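Local coordinates for protein angiotensin-converting enzyme (Anopheles gambiae, PDB 6S1Y) that binds zinc and a gamma-polyglutamic acid fragment and probably acts as a peptidase of the angiotensin-converting enzyme family, at residues V355-E358 and L359-Q363; G293-F296 and F297-L300; Q307-W310 and D311-L315. All coordinates share one frame; numbering follows the deposited sequence.

Overall arrangement
The three contacts follow one another along the chain in the order contact 2, contact 3, contact 1. Contact 2 closes helix 286-299. Contact 3 covers the short helix 307-312 and the chain leaving it. Contact 1 lies on helix 349-368 and carries two zinc ligands. The centres of contacts 1 and 2 are about 11 Å apart, those of 1 and 3 about 13 Å, and those of 2 and 3 about 17 Å. Contact 1 touches both others: Leu359 packs on Gly293 and Phe297, and also on Phe309. Contacts 2 and 3 also meet, Asp294 against Trp310. Both helices thus pack against the helix that holds two of the zinc ligands.

Contact 1. Residues V355-E358 and L359-Q363; sequences VHHE and LGHIQ. With ZN (zinc ion), chain G; KSN ((2~{S})-2-[[(4~{S})-4-azanyl-5-oxidanyl-5-oxidanylidene-pentanoyl]amino]pentanedioic acid), chain H.
His357 and His361 converge on one zinc ion through different first torsions. The His357 side chain leaves trans to its own N (chi1 174°). That of His361 swings back beside its N (chi1 -75°). One turn of helix separates them, and the two rings meet obliquely with planes at 90°. His357 NE2 lies 2.0 Å from the zinc ion, and His361 NE2 is also 2.0 Å from it. The two NE2 atoms are 3.3 Å apart because they share the metal. Glu385 of helix 381-395 supplies the third protein ligand. Second-shell bonds fix the ring rotations: His357 ND1 pairs with Asp389 OD1, and His361 ND1 with His384 ND1.

The bound gamma-glutamyl ligand KSN approaches the metal with one carboxylate. KSN O15 is 1.9 Å from the zinc ion and KSN O14 2.5 Å. A kink between CB and CG of Glu358 swings its carboxylate toward this site. Glu358 OE2 comes within 2.6 Å of KSN O14 and takes a weak hydrogen bond from KSN N06. Its other oxygen, OE1, lies at the edge of the His361 ring, near the ring plane.

On another side of the helix Leu359 lies alongside Val355, one helical turn on, with Val355 CG1 3.8 Å from Leu359 CD1. Leu359 N also bonds to Val355 O at 2.9 Å. Gly360 N bonds to His356 O, and Ile362 N to Glu358 O. The helix thereby sets the spacing of the metal ligands. Two zinc-binding histidines with a glutamate following the first, together with the downstream Glu385, match the HExxH zinc site of gluzincin peptidases, to which angiotensin-converting enzymes belong.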
# COMPACT_ATOMS: atom_id res chain seq x y z
N VAL A 355 10.16 4.74 3.77
CA VAL A 355 10.28 6.13 4.23
C VAL A 355 9.69 7.07 3.19
O VAL A 355 8.82 7.89 3.50
CB VAL A 355 11.75 6.46 4.54
CG1 VAL A 355 11.97 7.95 4.71
CG2 VAL A 355 12.20 5.71 5.81
N HIS A 356 10.12 6.92 1.94
CA HIS A 356 9.61 7.78 0.88
C HIS A 356 8.11 7.59 0.66
O HIS A 356 7.38 8.56 0.46
CB HIS A 356 10.36 7.50 -0.42
CG HIS A 356 11.75 8.03 -0.42
ND1 HIS A 356 12.80 7.36 0.16
CD2 HIS A 356 12.27 9.18 -0.92
CE1 HIS A 356 13.90 8.08 0.02
NE2 HIS A 356 13.61 9.18 -0.63
N HIS A 357 7.63 6.34 0.65
CA HIS A 357 6.19 6.11 0.50
C HIS A 357 5.42 6.94 1.52
O HIS A 357 4.46 7.65 1.19
CB HIS A 357 5.85 4.62 0.67
CG HIS A 357 4.38 4.32 0.67
ND1 HIS A 357 3.67 4.06 -0.48
CD2 HIS A 357 3.49 4.26 1.69
CE1 HIS A 357 2.40 3.85 -0.17
NE2 HIS A 357 2.26 3.96 1.14
N GLU A 358 5.82 6.84 2.80
CA GLU A 358 5.12 7.55 3.87
C GLU A 358 5.28 9.06 3.75
O GLU A 358 4.32 9.81 3.94
CB GLU A 358 5.63 7.04 5.22
CG GLU A 358 5.43 5.55 5.46
CD GLU A 358 3.97 5.11 5.37
OE1 GLU A 358 3.08 5.95 5.60
OE2 GLU A 358 3.71 3.92 5.06
N LEU A 359 6.49 9.54 3.41
CA LEU A 359 6.68 10.98 3.28
C LEU A 359 5.89 11.54 2.12
O LEU A 359 5.61 12.74 2.10
CB LEU A 359 8.16 11.34 3.07
CG LEU A 359 9.07 11.28 4.29
CD1 LEU A 359 10.55 11.40 3.91
CD2 LEU A 359 8.69 12.36 5.31
N GLY A 360 5.53 10.69 1.15
CA GLY A 360 4.65 11.13 0.08
C GLY A 360 3.25 11.40 0.58
O GLY A 360 2.59 12.34 0.13
N HIS A 361 2.76 10.55 1.50
CA HIS A 361 1.50 10.83 2.20
C HIS A 361 1.58 12.18 2.92
O HIS A 361 0.70 13.03 2.78
CB HIS A 361 1.18 9.71 3.21
CG HIS A 361 0.68 8.42 2.61
ND1 HIS A 361 -0.35 8.36 1.70
CD2 HIS A 361 1.04 7.13 2.86
CE1 HIS A 361 -0.60 7.10 1.40
NE2 HIS A 361 0.24 6.33 2.08
N ILE A 362 2.65 12.38 3.71
CA ILE A 362 2.81 13.63 4.46
C ILE A 362 2.77 14.82 3.51
O ILE A 362 2.02 15.78 3.72
CB ILE A 362 4.11 13.61 5.28
CG1 ILE A 362 4.08 12.53 6.35
CG2 ILE A 362 4.32 14.99 5.92
CD1 ILE A 362 3.02 12.72 7.40
N GLN A 363 3.58 14.78 2.44
CA GLN A 363 3.62 15.88 1.49
C GLN A 363 2.24 16.16 0.92
O GLN A 363 1.86 17.31 0.71
CB GLN A 363 4.61 15.56 0.37
CG GLN A 363 4.76 16.68 -0.65
CD GLN A 363 5.39 17.94 -0.06
OE1 GLN A 363 5.03 19.06 -0.44
NE2 GLN A 363 6.34 17.75 0.86
ZN ZN G . 0.41 4.36 1.80
C10 KSN H . -3.04 2.87 7.13
C13 KSN H . 0.31 2.99 3.91
C17 KSN H . 2.07 -3.09 2.25
C02 KSN H . 2.44 -1.80 1.51
C03 KSN H . 1.88 -0.50 2.10
C04 KSN H . 1.46 -0.53 3.56
C05 KSN H . 2.22 0.46 4.48
C07 KSN H . 0.12 1.89 4.98
C08 KSN H . -0.66 2.36 6.21
C09 KSN H . -2.13 2.68 5.90
N01 KSN H . 2.00 -1.88 0.11
N06 KSN H . 1.54 1.56 5.19
O11 KSN H . -2.67 2.40 8.25
O12 KSN H . -4.17 3.46 7.03
O14 KSN H . 1.29 3.78 4.03
O15 KSN H . -0.44 3.09 2.92
O16 KSN H . 3.38 0.29 4.69
O18 KSN H . 2.81 -3.44 3.21
O19 KSN H . 1.08 -3.82 1.97

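Contact 2. Residues G293-F296 and F297-L300; sequences GDDF and FTSL
The C-terminal turn of helix 286-299 is where Thr298 and Ser299 turn their hydroxyls back onto carbonyls of the preceding turn. The helix belongs to the largely helical fold of angiotensin-converting enzymes, and this end packs beside the zinc-binding helix 349-368 and helix 381-395. Thr298 OG1 sits between its backbone N and carbonyl carbon (chi1 60°), from where it donates to Asp295 O at 2.8 Å. The bond is strongly bent at the acceptor, with a C=O...donor angle of 105°. Ser299 N reaches the same Asp295 O, also at 2.8 Å, and from the same face of the carbonyl plane. Two bonds therefore grip this one oxygen.

The methyl of Thr298 takes a different direction. Thr298 CG2 packs on Asp294, 3.3 Å from Asp294 O and close to Asp294 OD1, which also accepts from Leu305 N. Asp295 OD2 bonds to Tyr533 OH. Thr298 N continues the regular helix with a bond of 2.9 Å to Asp294 O. The last bond of that kind is poor: Leu300 N is 3.3 Å from Phe296 O and only weakly bonded. Leu300 N also bonds to Phe297 O, three residues back, as the helix ends.

The apolar side of the turn is built from Phe296, Phe297 and Leu300. Leu300 CD1 lies at the edge of the Phe296 ring, near its plane, 4.0 Å from CE1. Phe297 brings CD2 to 3.2 Å from Gly293 O, and its ring continues toward Leu359 and Gln363 of helix 349-368. Ser299 OG has partners on two parts of the chain: it accepts from Gln534 N and donates to Phe296 O at 2.6 Å.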
# COMPACT_ATOMS: atom_id res chain seq x y z
N GLY A 293 14.73 12.01 2.64
CA GLY A 293 13.46 12.10 1.93
C GLY A 293 12.90 13.51 1.96
O GLY A 293 12.27 13.96 1.00
N ASP A 294 13.09 14.22 3.08
CA ASP A 294 12.77 15.64 3.16
C ASP A 294 13.53 16.43 2.09
O ASP A 294 12.95 17.24 1.37
CB ASP A 294 13.10 16.17 4.57
CG ASP A 294 12.45 17.52 4.88
OD1 ASP A 294 11.54 17.95 4.13
OD2 ASP A 294 12.85 18.15 5.89
N ASP A 295 14.83 16.16 1.97
CA ASP A 295 15.66 16.85 0.99
C ASP A 295 15.17 16.63 -0.44
O ASP A 295 15.20 17.55 -1.27
CB ASP A 295 17.12 16.39 1.10
CG ASP A 295 18.00 17.02 0.03
OD1 ASP A 295 18.28 18.25 0.12
OD2 ASP A 295 18.42 16.30 -0.91
N PHE A 296 14.74 15.41 -0.76
CA PHE A 296 14.27 15.16 -2.12
C PHE A 296 13.06 16.03 -2.42
O PHE A 296 12.99 16.69 -3.46
CB PHE A 296 13.97 13.67 -2.29
CG PHE A 296 13.96 13.21 -3.73
CD1 PHE A 296 13.04 13.72 -4.62
CD2 PHE A 296 14.86 12.26 -4.17
CE1 PHE A 296 13.03 13.31 -5.93
CE2 PHE A 296 14.85 11.84 -5.49
CZ PHE A 296 13.93 12.36 -6.36
N PHE A 297 12.10 16.07 -1.49
CA PHE A 297 10.91 16.90 -1.70
C PHE A 297 11.27 18.39 -1.79
O PHE A 297 10.70 19.12 -2.61
CB PHE A 297 9.90 16.67 -0.58
CG PHE A 297 9.03 15.46 -0.77
CD1 PHE A 297 8.01 15.47 -1.73
CD2 PHE A 297 9.21 14.32 -0.01
CE1 PHE A 297 7.20 14.35 -1.92
CE2 PHE A 297 8.38 13.20 -0.19
CZ PHE A 297 7.38 13.22 -1.15
N THR A 298 12.19 18.86 -0.95
CA THR A 298 12.59 20.27 -1.03
C THR A 298 13.31 20.56 -2.35
O THR A 298 13.07 21.60 -2.97
CB THR A 298 13.47 20.67 0.16
OG1 THR A 298 14.65 19.87 0.20
CG2 THR A 298 12.71 20.48 1.48
N SER A 299 14.14 19.62 -2.82
CA SER A 299 14.75 19.77 -4.14
C SER A 299 13.72 19.95 -5.24
O SER A 299 14.07 20.42 -6.33
CB SER A 299 15.61 18.54 -4.46
OG SER A 299 14.81 17.53 -5.08
N LEU A 300 12.46 19.57 -5.00
CA LEU A 300 11.41 19.74 -6.00
C LEU A 300 10.58 21.00 -5.77
O LEU A 300 9.48 21.12 -6.33
CB LEU A 300 10.48 18.52 -6.02
CG LEU A 300 11.09 17.15 -6.32
CD1 LEU A 300 10.08 16.03 -6.08
CD2 LEU A 300 11.59 17.08 -7.76

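Contact 3. Residues Q307-W310 and D311-L315; sequences QTFW and DKSIL
The Phe309 ring carries the hydroxyl of Ser313 over one face, with OG 3.3 Å above the ring plane and offset toward the rim. At the edge of the same ring, in its plane, lies Trp310 CD2. The Trp310 ring in turn has Phe309 CD1 over its centre, 3.9 Å above its plane. Leu315 reaches both rings obliquely. Its CD1 lies 4.0 Å from Trp310 CZ3, and its CD2 is 4.3 Å from Phe309 CZ.

Ser313 marks the end of helix 307-312, being the first residue to leave helical backbone angles. Its OG donates to Phe309 O at 2.7 Å, and its N bonds to the same oxygen at 3.1 Å. This double grip closes the helix. The chain then runs on beside strand 339-342: Ser313 OG also accepts from Ile341 N, and Ile314 pairs with Ile341 through the backbone.

On the exposed side Gln307 folds at the CB-CG bond (chi2 68°), bringing its amide toward Asp311. Gln307 NE2 donates to Asp311 OD1 at 3.1 Å. The bond is nearly straight at the hydrogen (168°), but it meets OD1 from above the carboxylate plane, 43° out of it. Further round the helix, the outstretched Lys312 side chain passes by Thr308, with Lys312 CD 3.8 Å from Thr308 CG2.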
# COMPACT_ATOMS: atom_id res chain seq x y z
N GLN A 307 8.30 21.49 11.88
CA GLN A 307 8.92 21.02 13.12
C GLN A 307 7.98 20.13 13.92
O GLN A 307 8.43 19.20 14.59
CB GLN A 307 9.38 22.23 13.97
CG GLN A 307 10.10 21.85 15.24
CD GLN A 307 11.44 21.21 14.97
OE1 GLN A 307 12.14 21.58 14.02
NE2 GLN A 307 11.81 20.23 15.80
N THR A 308 6.68 20.41 13.88
CA THR A 308 5.72 19.51 14.53
C THR A 308 5.94 18.05 14.09
O THR A 308 5.88 17.12 14.91
CB THR A 308 4.29 19.96 14.20
OG1 THR A 308 4.08 21.28 14.72
CG2 THR A 308 3.27 19.03 14.82
N PHE A 309 6.24 17.84 12.80
CA PHE A 309 6.49 16.49 12.33
C PHE A 309 7.63 15.82 13.10
O PHE A 309 7.51 14.65 13.49
CB PHE A 309 6.83 16.49 10.83
CG PHE A 309 7.31 15.17 10.35
CD1 PHE A 309 8.66 14.84 10.46
CD2 PHE A 309 6.43 14.24 9.83
CE1 PHE A 309 9.11 13.60 10.04
CE2 PHE A 309 6.88 13.00 9.41
CZ PHE A 309 8.21 12.67 9.51
N TRP A 310 8.76 16.53 13.27
CA TRP A 310 9.90 15.96 13.98
C TRP A 310 9.62 15.79 15.47
O TRP A 310 10.15 14.86 16.09
CB TRP A 310 11.15 16.83 13.78
CG TRP A 310 11.59 16.92 12.35
CD1 TRP A 310 11.43 17.98 11.51
CD2 TRP A 310 12.24 15.90 11.59
NE1 TRP A 310 11.96 17.69 10.27
CE2 TRP A 310 12.45 16.41 10.29
CE3 TRP A 310 12.65 14.59 11.88
CZ2 TRP A 310 13.06 15.66 9.29
CZ3 TRP A 310 13.26 13.86 10.89
CH2 TRP A 310 13.46 14.39 9.60
N ASP A 311 8.82 16.68 16.07
CA ASP A 311 8.59 16.61 17.51
C ASP A 311 7.75 15.40 17.88
O ASP A 311 8.06 14.68 18.83
CB ASP A 311 7.88 17.86 18.03
CG ASP A 311 8.72 19.12 17.93
OD1 ASP A 311 9.98 19.03 17.97
OD2 ASP A 311 8.08 20.20 17.83
N LYS A 312 6.67 15.17 17.14
CA LYS A 312 5.61 14.25 17.52
C LYS A 312 5.62 12.94 16.74
O LYS A 312 4.87 12.02 17.10
CB LYS A 312 4.25 14.94 17.36
CG LYS A 312 4.10 16.20 18.23
CD LYS A 312 2.78 16.92 17.97
CE LYS A 312 2.61 18.13 18.89
NZ LYS A 312 1.44 18.99 18.52
N SER A 313 6.44 12.80 15.70
CA SER A 313 6.51 11.55 14.96
C SER A 313 7.24 10.47 15.75
O SER A 313 8.07 10.75 16.62
CB SER A 313 7.20 11.74 13.61
OG SER A 313 6.33 12.40 12.69
N ILE A 314 6.90 9.22 15.45
CA ILE A 314 7.56 8.04 15.99
C ILE A 314 8.28 7.38 14.82
O ILE A 314 7.63 6.77 13.95
CB ILE A 314 6.55 7.09 16.64
CG1 ILE A 314 5.79 7.77 17.78
CG2 ILE A 314 7.24 5.84 17.12
CD1 ILE A 314 4.69 6.88 18.39
N LEU A 315 9.61 7.45 14.80
CA LEU A 315 10.41 7.00 13.66
C LEU A 315 11.31 5.82 13.96
O LEU A 315 12.05 5.39 13.07
CB LEU A 315 11.30 8.15 13.14
CG LEU A 315 10.64 9.51 13.00
CD1 LEU A 315 11.64 10.54 12.48
CD2 LEU A 315 9.46 9.45 12.07